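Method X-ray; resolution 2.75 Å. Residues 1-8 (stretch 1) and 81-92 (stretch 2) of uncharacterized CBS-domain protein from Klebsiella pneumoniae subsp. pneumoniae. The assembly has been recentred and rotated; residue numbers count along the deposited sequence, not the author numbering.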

# COMPACT_ATOMS: atom_id res chain seq x y z
N LYS A 1 -15.69 14.19 -15.21
CA LYS A 1 -15.93 12.76 -14.83
C LYS A 1 -15.34 12.48 -13.44
O LYS A 1 -14.46 13.22 -12.98
CB LYS A 1 -15.36 11.79 -15.88
N VAL A 2 -15.83 11.45 -12.75
CA VAL A 2 -15.28 11.11 -11.43
C VAL A 2 -13.90 10.43 -11.60
O VAL A 2 -13.73 9.58 -12.48
CB VAL A 2 -16.25 10.23 -10.57
CG1 VAL A 2 -15.76 10.17 -9.09
CG2 VAL A 2 -17.70 10.78 -10.62
N SER A 3 -12.94 10.84 -10.77
CA SER A 3 -11.55 10.40 -10.93
C SER A 3 -11.00 9.74 -9.68
O SER A 3 -11.59 9.81 -8.59
CB SER A 3 -10.65 11.59 -11.29
OG SER A 3 -10.08 12.16 -10.12
N VAL A 4 -9.85 9.11 -9.85
CA VAL A 4 -9.15 8.47 -8.76
C VAL A 4 -9.02 9.39 -7.53
O VAL A 4 -9.11 8.93 -6.39
CB VAL A 4 -7.78 7.95 -9.26
CG1 VAL A 4 -6.61 8.55 -8.50
CG2 VAL A 4 -7.74 6.44 -9.23
N ASN A 5 -8.86 10.69 -7.79
CA ASN A 5 -8.67 11.69 -6.74
C ASN A 5 -9.84 11.72 -5.77
O ASN A 5 -9.68 12.01 -4.59
CB ASN A 5 -8.46 13.08 -7.34
CG ASN A 5 -7.30 13.15 -8.33
OD1 ASN A 5 -6.45 12.25 -8.39
ND2 ASN A 5 -7.26 14.23 -9.10
N ASP A 6 -11.03 11.39 -6.28
CA ASP A 6 -12.25 11.49 -5.50
C ASP A 6 -12.41 10.40 -4.45
O ASP A 6 -13.10 10.60 -3.45
CB ASP A 6 -13.45 11.56 -6.43
CG ASP A 6 -13.33 12.71 -7.39
OD1 ASP A 6 -13.19 13.86 -6.90
OD2 ASP A 6 -13.34 12.48 -8.62
N ILE A 7 -11.76 9.26 -4.67
CA ILE A 7 -11.99 8.08 -3.82
C ILE A 7 -10.78 7.52 -3.08
O ILE A 7 -10.93 6.71 -2.17
CB ILE A 7 -12.71 6.94 -4.59
CG1 ILE A 7 -12.03 6.67 -5.94
CG2 ILE A 7 -14.15 7.33 -4.84
CD1 ILE A 7 -11.23 5.45 -5.97
N MET A 8 -9.58 7.95 -3.47
CA MET A 8 -8.36 7.55 -2.78
C MET A 8 -8.44 7.89 -1.28
O MET A 8 -9.13 8.83 -0.90
CB MET A 8 -7.14 8.23 -3.40
CG MET A 8 -7.17 9.73 -3.25
SD MET A 8 -5.70 10.57 -3.82
CE MET A 8 -5.74 10.24 -5.54
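Stretch 2 81-92: FVPEGTPLSTQL

Stretch 2 reaches stretch 1 as a strand, turns, and leaves as a helix, while stretch 1 passes from an extended start into a short, weakly bonded helix at about Val4 to Ile7. The two backbones meet, running in opposite senses, at a single antiparallel beta bridge, Ser3 with Pro87, with their CA atoms 4.0 Å apart.

Phe81 lies beyond reach of stretch 1. Val82 points toward it, and its CG1 lies 4.3 Å from CG2 of Val4, a contact between branched apolar side chains that are both buried. Pro83 ends the strand and opens a type II turn to Thr86, its phi of -56° fitting the ring's restraint. Glu84 remains exposed, as suits a charged side chain; its OE1 comes within 3.7 Å of Asn5 ND2. Gly85 has a phi of 79°, which favours glycine, and a CB here would also clash with Glu84 OE1. N of Gly85 donates to OD1 of Asn5 at 2.7 Å, so the amide side chain ties the turn to the short helix.

Thr86 braces the turn through OG1, which donates to O of Pro83 at 3.2 Å. O of Thr86 accepts from N of Val4 at 2.7 Å, a nearly straight bond. Pro87, the N-cap residue, directs its CB away, leaving its backbone close to Ser3. One residue on, N of Leu88 makes a weak bond to O of Val2 at 3.4 Å, so the bridge is bonded on both sides of Pro87.

Leu88 begins the helix and has the largest area covered by stretch 1. Its CD1 lies 4.0 Å from CG1 of Val2, and its CD2 lies 3.6 Å from CG1 of Ile7 and 4.3 Å from CG2 of Val4. Gln91, one turn later, adds its aliphatic CG, 4.3 Å from CG2 of Val4.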

# COMPACT_ATOMS: atom_id res chain seq x y z
N PHE A 81 2.04 2.13 -8.87
CA PHE A 81 1.81 3.58 -8.90
C PHE A 81 0.81 4.01 -9.96
O PHE A 81 0.91 3.60 -11.11
CB PHE A 81 3.13 4.32 -9.09
CG PHE A 81 3.97 4.32 -7.86
CD1 PHE A 81 3.58 5.06 -6.74
CD2 PHE A 81 5.14 3.57 -7.81
CE1 PHE A 81 4.33 5.07 -5.60
CE2 PHE A 81 5.91 3.57 -6.66
CZ PHE A 81 5.51 4.33 -5.55
N VAL A 82 -0.14 4.84 -9.53
CA VAL A 82 -1.24 5.34 -10.37
C VAL A 82 -1.14 6.87 -10.48
O VAL A 82 -1.16 7.55 -9.46
CB VAL A 82 -2.61 5.02 -9.73
CG1 VAL A 82 -3.76 5.65 -10.51
CG2 VAL A 82 -2.80 3.53 -9.59
N PRO A 83 -1.06 7.41 -11.71
CA PRO A 83 -1.01 8.87 -11.83
C PRO A 83 -2.19 9.57 -11.14
O PRO A 83 -3.29 9.01 -11.06
CB PRO A 83 -1.07 9.11 -13.34
CG PRO A 83 -0.56 7.85 -13.94
CD PRO A 83 -1.03 6.75 -13.03
N GLU A 84 -1.95 10.78 -10.64
CA GLU A 84 -3.01 11.62 -10.12
C GLU A 84 -4.06 11.88 -11.20
O GLU A 84 -3.73 12.15 -12.36
CB GLU A 84 -2.42 12.95 -9.63
CG GLU A 84 -3.40 14.12 -9.55
CD GLU A 84 -3.41 15.00 -10.82
OE1 GLU A 84 -4.52 15.22 -11.38
OE2 GLU A 84 -2.33 15.47 -11.25
N GLY A 85 -5.33 11.78 -10.82
CA GLY A 85 -6.43 12.17 -11.68
C GLY A 85 -6.80 11.16 -12.75
O GLY A 85 -7.60 11.45 -13.63
N THR A 86 -6.20 9.98 -12.68
CA THR A 86 -6.61 8.90 -13.56
C THR A 86 -8.10 8.65 -13.28
O THR A 86 -8.52 8.60 -12.12
CB THR A 86 -5.73 7.66 -13.34
OG1 THR A 86 -4.41 7.94 -13.83
CG2 THR A 86 -6.27 6.44 -14.07
N PRO A 87 -8.91 8.56 -14.35
CA PRO A 87 -10.35 8.40 -14.18
C PRO A 87 -10.69 6.98 -13.77
O PRO A 87 -10.04 6.03 -14.22
CB PRO A 87 -10.92 8.72 -15.57
CG PRO A 87 -9.73 9.20 -16.40
CD PRO A 87 -8.52 8.63 -15.77
N LEU A 88 -11.71 6.85 -12.92
CA LEU A 88 -12.10 5.56 -12.36
C LEU A 88 -12.29 4.52 -13.45
O LEU A 88 -11.91 3.35 -13.29
CB LEU A 88 -13.39 5.70 -11.55
CG LEU A 88 -13.32 6.61 -10.33
CD1 LEU A 88 -14.54 6.40 -9.44
CD2 LEU A 88 -12.05 6.35 -9.56
N SER A 89 -12.87 4.96 -14.56
CA SER A 89 -13.12 4.12 -15.72
C SER A 89 -11.82 3.47 -16.18
O SER A 89 -11.71 2.23 -16.23
CB SER A 89 -13.74 4.95 -16.85
OG SER A 89 -14.38 6.11 -16.32
N THR A 90 -10.82 4.31 -16.49
CA THR A 90 -9.54 3.85 -17.02
C THR A 90 -8.84 2.95 -16.01
O THR A 90 -8.31 1.89 -16.38
CB THR A 90 -8.61 5.02 -17.38
OG1 THR A 90 -9.39 6.13 -17.83
CG2 THR A 90 -7.63 4.59 -18.49
N GLN A 91 -8.83 3.36 -14.74
CA GLN A 91 -8.15 2.58 -13.70
C GLN A 91 -8.77 1.19 -13.56
O GLN A 91 -8.03 0.22 -13.38
CB GLN A 91 -8.12 3.32 -12.36
CG GLN A 91 -7.10 2.76 -11.37
CD GLN A 91 -5.70 2.60 -11.95
OE1 GLN A 91 -5.09 1.55 -11.82
NE2 GLN A 91 -5.18 3.64 -12.59
N LEU A 92 -10.10 1.09 -13.67
CA LEU A 92 -10.78 -0.20 -13.59
C LEU A 92 -10.13 -1.22 -14.53
O LEU A 92 -9.87 -2.35 -14.14
CB LEU A 92 -12.27 -0.05 -13.90
CG LEU A 92 -13.24 -0.86 -13.04
CD1 LEU A 92 -14.66 -0.60 -13.49
CD2 LEU A 92 -12.97 -2.36 -13.06